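Local structure of toxin-antitoxin system toxin HepN family (Shewanella oneidensis MR-1, 6M6U) at residues V39-N42 with L43-C47; P85-D88 with N89-M93; K92-G95 with L96-I99. The protein cleaves mRNA, probably endonucleolytically, as the bacteriostatic toxin of a type VII toxin-antitoxin system, and is neutralized mostly through tri-AMPylation by its partner MntA. All blocks are in the same frame, centred on the assembly; numbering follows the deposited sequence.

Contact 1. Residues V39-N42 with L43-C47; sequences VILN and LQRCC
Leu43 reaches back one helical turn to Val39: Leu43 N is hydrogen-bonded to Val39 O at 2.9 Å. Their side chains touch loosely, Leu43 CD1 lying 4.3 Å from Val39 CG1, and Leu43 also packs on Phe123 of helix 120-131. Gln44 repeats the backbone bond to Ile40 O and sends an extended chain toward the second subunit, its NE2 passing 3.9 Å from Leu41 CD1. There Gln44 NE2 donates to Gln44 OE1 of that subunit. Arg45 meets Leu41 face-on. With Leu41 CG anti to its backbone N (chi1 -176°), Leu41 CD2 is carried over the centre of the guanidinium face, 3.3 Å from Arg45 CZ. Asn42 OD1 stands near the guanidinium plane, 3.9 Å from Arg45 NH1, the amide being turned 73° against it; Asn42 ND2 is bonded to Ser38 O, and Arg45 NH1 has a long, weak ion pair with Asp37 of the second subunit. Cys46 N is hydrogen-bonded to Asn42 O at 3.0 Å. This is the i to i+4 pattern of an alpha helix, here a buried part of helix 33-60 whose Leu41, Gln44 and Arg45 side faces the second copy in a HepT pair of the heterooctamer, as in HEPN dimers.

Contact 2. Residues P85-D88 with N89-M93; sequences PLSD and NLKKM
Asp88, Asn89 and Leu86 carry this contact, each meeting a residue one helical turn away. Asp88 O accepts Lys92 N at 3.1 Å, and Lys92 CG comes just as near the same oxygen. The Asp88 carboxylate has opposite charge close by in Lys91, but Asp88 OD1 and Lys91 NZ are 4.5 Å apart, beyond a salt bridge; the ammonium is instead bonded to Thr74 of helix 69-78. Asn89 leans over the preceding turn, with its amide carbon CG 3.7 Å from Pro85 O, the carbonyl that also receives Asn89 N; beyond the segment Asn89 touches Asp122. On the buried side Leu86 CD1 lies 4.1 Å from Leu90 CG, the two leucines crossing at a slant, and Leu90 continues onto Phe73 and Phe126. Lys91 CG beside the backbone N (chi1 -73°) and a nearly extended chi2 lay Lys91 CD 3.7 Å from Ser87 OG, and the bend at chi3 redirects only CE and the ammonium beyond it. Polar groups on one flank and leucines on the other give the amphipathic pattern of a helix packed within an all-helical bundle, here the early turns of helix 84-102 against helices 69-78 and 120-131.

Contact 3. Residues K92-G95 with L96-I99; sequences KMVG and LRNI
Val94 CG1 and Arg97 CG both stand anti to their own backbone N (chi1 180° and 166°), and the two side chains run side by side in the same direction. Arg97 then bends at chi2 (-105°) and again at chi3, which turns its guanidinium face toward the valine. Val94 CG1 lies over that face, displaced toward the rim, with Arg97 NH1 the nearest of its atoms at 3.8 Å. From the next position in the sequence comes a polar grip: Arg97 NH1 donates to Asn98 OD1 at 2.8 Å, the oxygen lying in the guanidinium plane. A salt bridge from Arg97 NH2 to Glu48 of helix 33-60 holds a second nitrogen, so methyl packing and two polar partners together restrict rotation of the group. Arg97 opens the RX(4)HXY motif characteristic of HEPN ribonucleases and is, by similarity, an active-site residue; His102, its presumed companion, lies one turn beyond Asn98 and makes a weak hydrogen bond to Asn98 O. His113 of the antitoxin MntA also packs on Arg97. Beneath these side chains the helical backbone is continuous. Arg97 N reaches Met93 O at 2.8 Å, while Asn98 N bonds to Val94 O at 2.9 Å. The Asn98 amide also leans back over this carbonyl, its CG 3.5 Å from Val94 O. At the end of the segment Ile99 N bonds to Gly95 O at 3.2 Å, and Ile99 CG1 comes within 3.4 Å of the same oxygen, while Ile99 itself packs on Leu107 in the loop that follows the helix.

In the fold
Along the chain, contact 1 comes first, within helix 33-60, and is complete before the other two begin; all three close single helical turns and no long loop. Helix 69-78 follows, and then helix 84-102 carries contact 2 in its early turns and contact 3 beyond it, the pair overlapping at Lys92 and Met93 without nesting or crossing. Helices 33-60 and 84-102 meet where contact 1 packs on contact 3: Gln44 CB lies 4.0 Å from Arg97 CG, and Cys47 SG is 4.1 Å from Met93 O. Contact 1 thereby joins the subunit interface to the start of the RX(4)HXY motif, while contact 2 packs the same helix against helices 69-78 and 120-131.

Contact 1. Residues V39-N42 with L43-C47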
loop_
_atom_site.group_PDB
_atom_site.type_symbol
_atom_site.label_atom_id
_atom_site.label_comp_id
_atom_site.label_asym_id
_atom_site.label_seq_id
_atom_site.Cartn_x
_atom_site.Cartn_y
_atom_site.Cartn_z
ATOM N N VAL B 39 -12.906 40.366 36.407
ATOM C CA VAL B 39 -12.671 41.401 35.404
ATOM C C VAL B 39 -11.895 40.827 34.226
ATOM O O VAL B 39 -12.231 41.066 33.059
ATOM C CB VAL B 39 -11.937 42.601 36.030
ATOM C CG1 VAL B 39 -11.443 43.551 34.944
ATOM C CG2 VAL B 39 -12.848 43.332 37.016
ATOM N N ILE B 40 -10.854 40.047 34.516
ATOM C CA ILE B 40 -10.014 39.495 33.459
ATOM C C ILE B 40 -10.818 38.553 32.568
ATOM O O ILE B 40 -10.675 38.570 31.339
ATOM C CB ILE B 40 -8.783 38.804 34.074
ATOM C CG1 ILE B 40 -7.820 39.855 34.641
ATOM C CG2 ILE B 40 -8.096 37.906 33.057
ATOM C CD1 ILE B 40 -6.683 39.275 35.458
ATOM N N LEU B 41 -11.695 37.743 33.164
ATOM C CA LEU B 41 -12.473 36.797 32.371
ATOM C C LEU B 41 -13.463 37.522 31.469
ATOM O O LEU B 41 -13.628 37.166 30.295
ATOM C CB LEU B 41 -13.198 35.807 33.280
ATOM C CG LEU B 41 -13.951 34.726 32.487
ATOM C CD1 LEU B 41 -13.017 33.577 32.121
ATOM C CD2 LEU B 41 -15.149 34.210 33.257
ATOM N N ASN B 42 -14.130 38.549 31.995
ATOM C CA ASN B 42 -15.070 39.290 31.168
ATOM C C ASN B 42 -14.364 40.163 30.134
ATOM O O ASN B 42 -14.954 40.461 29.092
ATOM C CB ASN B 42 -16.000 40.119 32.051
ATOM C CG ASN B 42 -17.100 39.280 32.684
ATOM O OD1 ASN B 42 -18.007 38.800 31.996
ATOM N ND2 ASN B 42 -17.026 39.098 34.001
ATOM N N LEU B 43 -13.117 40.571 30.385
ATOM C CA LEU B 43 -12.327 41.178 29.317
ATOM C C LEU B 43 -12.071 40.174 28.199
ATOM O O LEU B 43 -12.224 40.494 27.014
ATOM C CB LEU B 43 -11.006 41.711 29.868
ATOM C CG LEU B 43 -11.051 43.128 30.437
ATOM C CD1 LEU B 43 -9.707 43.513 31.045
ATOM C CD2 LEU B 43 -11.472 44.119 29.357
ATOM N N GLN B 44 -11.682 38.950 28.567
ATOM C CA GLN B 44 -11.459 37.902 27.576
ATOM C C GLN B 44 -12.713 37.657 26.746
ATOM O O GLN B 44 -12.649 37.569 25.514
ATOM C CB GLN B 44 -11.017 36.619 28.273
ATOM C CG GLN B 44 -10.996 35.404 27.369
ATOM C CD GLN B 44 -10.451 34.184 28.069
ATOM O OE1 GLN B 44 -9.240 33.985 28.132
ATOM N NE2 GLN B 44 -11.345 33.363 28.617
ATOM N N ARG B 45 -13.866 37.547 27.410
ATOM C CA ARG B 45 -15.122 37.327 26.697
ATOM C C ARG B 45 -15.431 38.487 25.759
ATOM O O ARG B 45 -15.906 38.276 24.635
ATOM C CB ARG B 45 -16.256 37.115 27.701
ATOM C CG ARG B 45 -16.128 35.819 28.487
ATOM C CD ARG B 45 -17.087 35.751 29.646
ATOM N NE ARG B 45 -17.182 34.377 30.156
ATOM C CZ ARG B 45 -17.791 34.013 31.291
ATOM N NH1 ARG B 45 -18.367 34.932 32.049
ATOM N NH2 ARG B 45 -17.824 32.732 31.632
ATOM N N CYS B 46 -15.171 39.720 26.203
ATOM C CA CYS B 46 -15.302 40.870 25.311
ATOM C C CYS B 46 -14.379 40.740 24.107
ATOM O O CYS B 46 -14.789 41.008 22.972
ATOM C CB CYS B 46 -15.002 42.168 26.063
ATOM S SG CYS B 46 -16.304 42.734 27.169
ATOM N N CYS B 47 -13.124 40.345 24.337
ATOM C CA CYS B 47 -12.181 40.207 23.233
ATOM C C CYS B 47 -12.619 39.111 22.271
ATOM O O CYS B 47 -12.568 39.293 21.049
ATOM C CB CYS B 47 -10.777 39.919 23.766
ATOM S SG CYS B 47 -9.966 41.332 24.539
#

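Contact 2. Residues P85-D88 with N89-M93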
loop_
_atom_site.group_PDB
_atom_site.type_symbol
_atom_site.label_atom_id
_atom_site.label_comp_id
_atom_site.label_asym_id
_atom_site.label_seq_id
_atom_site.Cartn_x
_atom_site.Cartn_y
_atom_site.Cartn_z
ATOM N N PRO B 85 -6.586 53.633 14.159
ATOM C CA PRO B 85 -6.456 53.735 15.626
ATOM C C PRO B 85 -7.269 52.697 16.386
ATOM O O PRO B 85 -6.743 52.062 17.311
ATOM C CB PRO B 85 -6.925 55.173 15.921
ATOM C CG PRO B 85 -7.594 55.651 14.669
ATOM C CD PRO B 85 -6.908 54.940 13.558
ATOM N N LEU B 86 -8.543 52.503 16.030
ATOM C CA LEU B 86 -9.360 51.527 16.745
ATOM C C LEU B 86 -8.830 50.113 16.542
ATOM O O LEU B 86 -8.853 49.296 17.472
ATOM C CB LEU B 86 -10.820 51.624 16.301
ATOM C CG LEU B 86 -11.778 50.617 16.945
ATOM C CD1 LEU B 86 -11.785 50.761 18.463
ATOM C CD2 LEU B 86 -13.183 50.764 16.387
ATOM N N SER B 87 -8.343 49.810 15.335
ATOM C CA SER B 87 -7.707 48.521 15.087
ATOM C C SER B 87 -6.548 48.288 16.046
ATOM O O SER B 87 -6.416 47.206 16.630
ATOM C CB SER B 87 -7.226 48.449 13.635
ATOM O OG SER B 87 -6.339 47.357 13.442
ATOM N N ASP B 88 -5.700 49.302 16.228
ATOM C CA ASP B 88 -4.516 49.140 17.067
ATOM C C ASP B 88 -4.887 48.979 18.536
ATOM O O ASP B 88 -4.235 48.222 19.265
ATOM C CB ASP B 88 -3.576 50.328 16.873
ATOM C CG ASP B 88 -2.826 50.264 15.557
ATOM O OD1 ASP B 88 -3.235 49.481 14.670
ATOM O OD2 ASP B 88 -1.826 50.998 15.406
ATOM N N ASN B 89 -5.933 49.674 18.990
ATOM C CA ASN B 89 -6.350 49.555 20.384
ATOM C C ASN B 89 -6.924 48.174 20.668
ATOM O O ASN B 89 -6.597 47.552 21.686
ATOM C CB ASN B 89 -7.367 50.643 20.729
ATOM C CG ASN B 89 -6.714 51.984 21.004
ATOM O OD1 ASN B 89 -5.515 52.061 21.285
ATOM N ND2 ASN B 89 -7.505 53.050 20.935
ATOM N N LEU B 90 -7.792 47.680 19.779
ATOM C CA LEU B 90 -8.331 46.335 19.941
ATOM C C LEU B 90 -7.217 45.296 19.957
ATOM O O LEU B 90 -7.273 44.326 20.722
ATOM C CB LEU B 90 -9.332 46.026 18.826
ATOM C CG LEU B 90 -10.583 46.894 18.749
ATOM C CD1 LEU B 90 -11.427 46.456 17.578
ATOM C CD2 LEU B 90 -11.378 46.828 20.041
ATOM N N LYS B 91 -6.185 45.492 19.131
ATOM C CA LYS B 91 -5.097 44.523 19.081
ATOM C C LYS B 91 -4.284 44.511 20.372
ATOM O O LYS B 91 -3.828 43.443 20.799
ATOM C CB LYS B 91 -4.200 44.797 17.870
ATOM C CG LYS B 91 -4.854 44.412 16.543
ATOM C CD LYS B 91 -4.154 45.040 15.347
ATOM C CE LYS B 91 -2.707 44.584 15.241
ATOM N NZ LYS B 91 -2.015 45.161 14.047
ATOM N N LYS B 92 -4.098 45.669 21.024
ATOM C CA LYS B 92 -3.384 45.658 22.300
ATOM C C LYS B 92 -4.286 45.214 23.450
ATOM O O LYS B 92 -3.781 44.733 24.477
ATOM C CB LYS B 92 -2.740 47.026 22.586
ATOM C CG LYS B 92 -3.583 48.260 22.334
ATOM C CD LYS B 92 -2.705 49.514 22.338
ATOM C CE LYS B 92 -1.683 49.491 23.468
ATOM N NZ LYS B 92 -2.304 49.847 24.776
ATOM N N MET B 93 -5.609 45.348 23.296
ATOM C CA MET B 93 -6.525 44.666 24.206
ATOM C C MET B 93 -6.272 43.162 24.218
ATOM O O MET B 93 -6.138 42.550 25.286
ATOM C CB MET B 93 -7.967 44.944 23.808
ATOM C CG MET B 93 -8.459 46.326 24.137
ATOM S SD MET B 93 -9.073 46.383 25.826
ATOM C CE MET B 93 -10.384 47.585 25.646
#

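Contact 3. Residues K92-G95 with L96-I99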
loop_
_atom_site.group_PDB
_atom_site.type_symbol
_atom_site.label_atom_id
_atom_site.label_comp_id
_atom_site.label_asym_id
_atom_site.label_seq_id
_atom_site.Cartn_x
_atom_site.Cartn_y
_atom_site.Cartn_z
ATOM N N LYS B 92 -4.098 45.669 21.024
ATOM C CA LYS B 92 -3.384 45.658 22.300
ATOM C C LYS B 92 -4.286 45.214 23.450
ATOM O O LYS B 92 -3.781 44.733 24.477
ATOM C CB LYS B 92 -2.740 47.026 22.586
ATOM C CG LYS B 92 -3.583 48.260 22.334
ATOM C CD LYS B 92 -2.705 49.514 22.338
ATOM C CE LYS B 92 -1.683 49.491 23.468
ATOM N NZ LYS B 92 -2.304 49.847 24.776
ATOM N N MET B 93 -5.609 45.348 23.296
ATOM C CA MET B 93 -6.525 44.666 24.206
ATOM C C MET B 93 -6.272 43.162 24.218
ATOM O O MET B 93 -6.138 42.550 25.286
ATOM C CB MET B 93 -7.967 44.944 23.808
ATOM C CG MET B 93 -8.459 46.326 24.137
ATOM S SD MET B 93 -9.073 46.383 25.826
ATOM C CE MET B 93 -10.384 47.585 25.646
ATOM N N VAL B 94 -6.223 42.547 23.030
ATOM C CA VAL B 94 -5.939 41.118 22.923
ATOM C C VAL B 94 -4.621 40.786 23.608
ATOM O O VAL B 94 -4.519 39.799 24.348
ATOM C CB VAL B 94 -5.927 40.683 21.444
ATOM C CG1 VAL B 94 -5.619 39.199 21.332
ATOM C CG2 VAL B 94 -7.255 41.011 20.776
ATOM N N GLY B 95 -3.593 41.603 23.372
ATOM C CA GLY B 95 -2.311 41.359 24.010
ATOM C C GLY B 95 -2.398 41.413 25.522
ATOM O O GLY B 95 -1.769 40.611 26.219
ATOM N N LEU B 96 -3.181 42.357 26.049
ATOM C CA LEU B 96 -3.387 42.421 27.492
ATOM C C LEU B 96 -4.146 41.199 27.990
ATOM O O LEU B 96 -3.839 40.667 29.065
ATOM C CB LEU B 96 -4.136 43.698 27.863
ATOM C CG LEU B 96 -4.395 43.871 29.361
ATOM C CD1 LEU B 96 -3.079 43.901 30.130
ATOM C CD2 LEU B 96 -5.211 45.133 29.627
ATOM N N ARG B 97 -5.140 40.743 27.221
ATOM C CA ARG B 97 -5.854 39.523 27.581
ATOM C C ARG B 97 -4.891 38.352 27.714
ATOM O O ARG B 97 -4.937 37.609 28.702
ATOM C CB ARG B 97 -6.939 39.213 26.548
ATOM C CG ARG B 97 -7.509 37.799 26.658
ATOM C CD ARG B 97 -6.992 36.901 25.540
ATOM N NE ARG B 97 -7.927 36.846 24.422
ATOM C CZ ARG B 97 -7.635 36.346 23.226
ATOM N NH1 ARG B 97 -6.425 35.863 22.977
ATOM N NH2 ARG B 97 -8.556 36.333 22.272
ATOM N N ASN B 98 -4.000 38.182 26.730
ATOM C CA ASN B 98 -3.045 37.079 26.769
ATOM C C ASN B 98 -2.191 37.129 28.029
ATOM O O ASN B 98 -1.944 36.095 28.659
ATOM C CB ASN B 98 -2.154 37.101 25.524
ATOM C CG ASN B 98 -2.908 36.737 24.255
ATOM O OD1 ASN B 98 -3.995 36.163 24.309
ATOM N ND2 ASN B 98 -2.323 37.061 23.104
ATOM N N ILE B 99 -1.731 38.322 28.412
ATOM C CA ILE B 99 -0.937 38.445 29.630
ATOM C C ILE B 99 -1.799 38.159 30.850
ATOM O O ILE B 99 -1.441 37.339 31.704
ATOM C CB ILE B 99 -0.287 39.838 29.716
ATOM C CG1 ILE B 99 0.672 40.061 28.544
ATOM C CG2 ILE B 99 0.442 40.004 31.045
ATOM C CD1 ILE B 99 1.269 41.456 28.508
#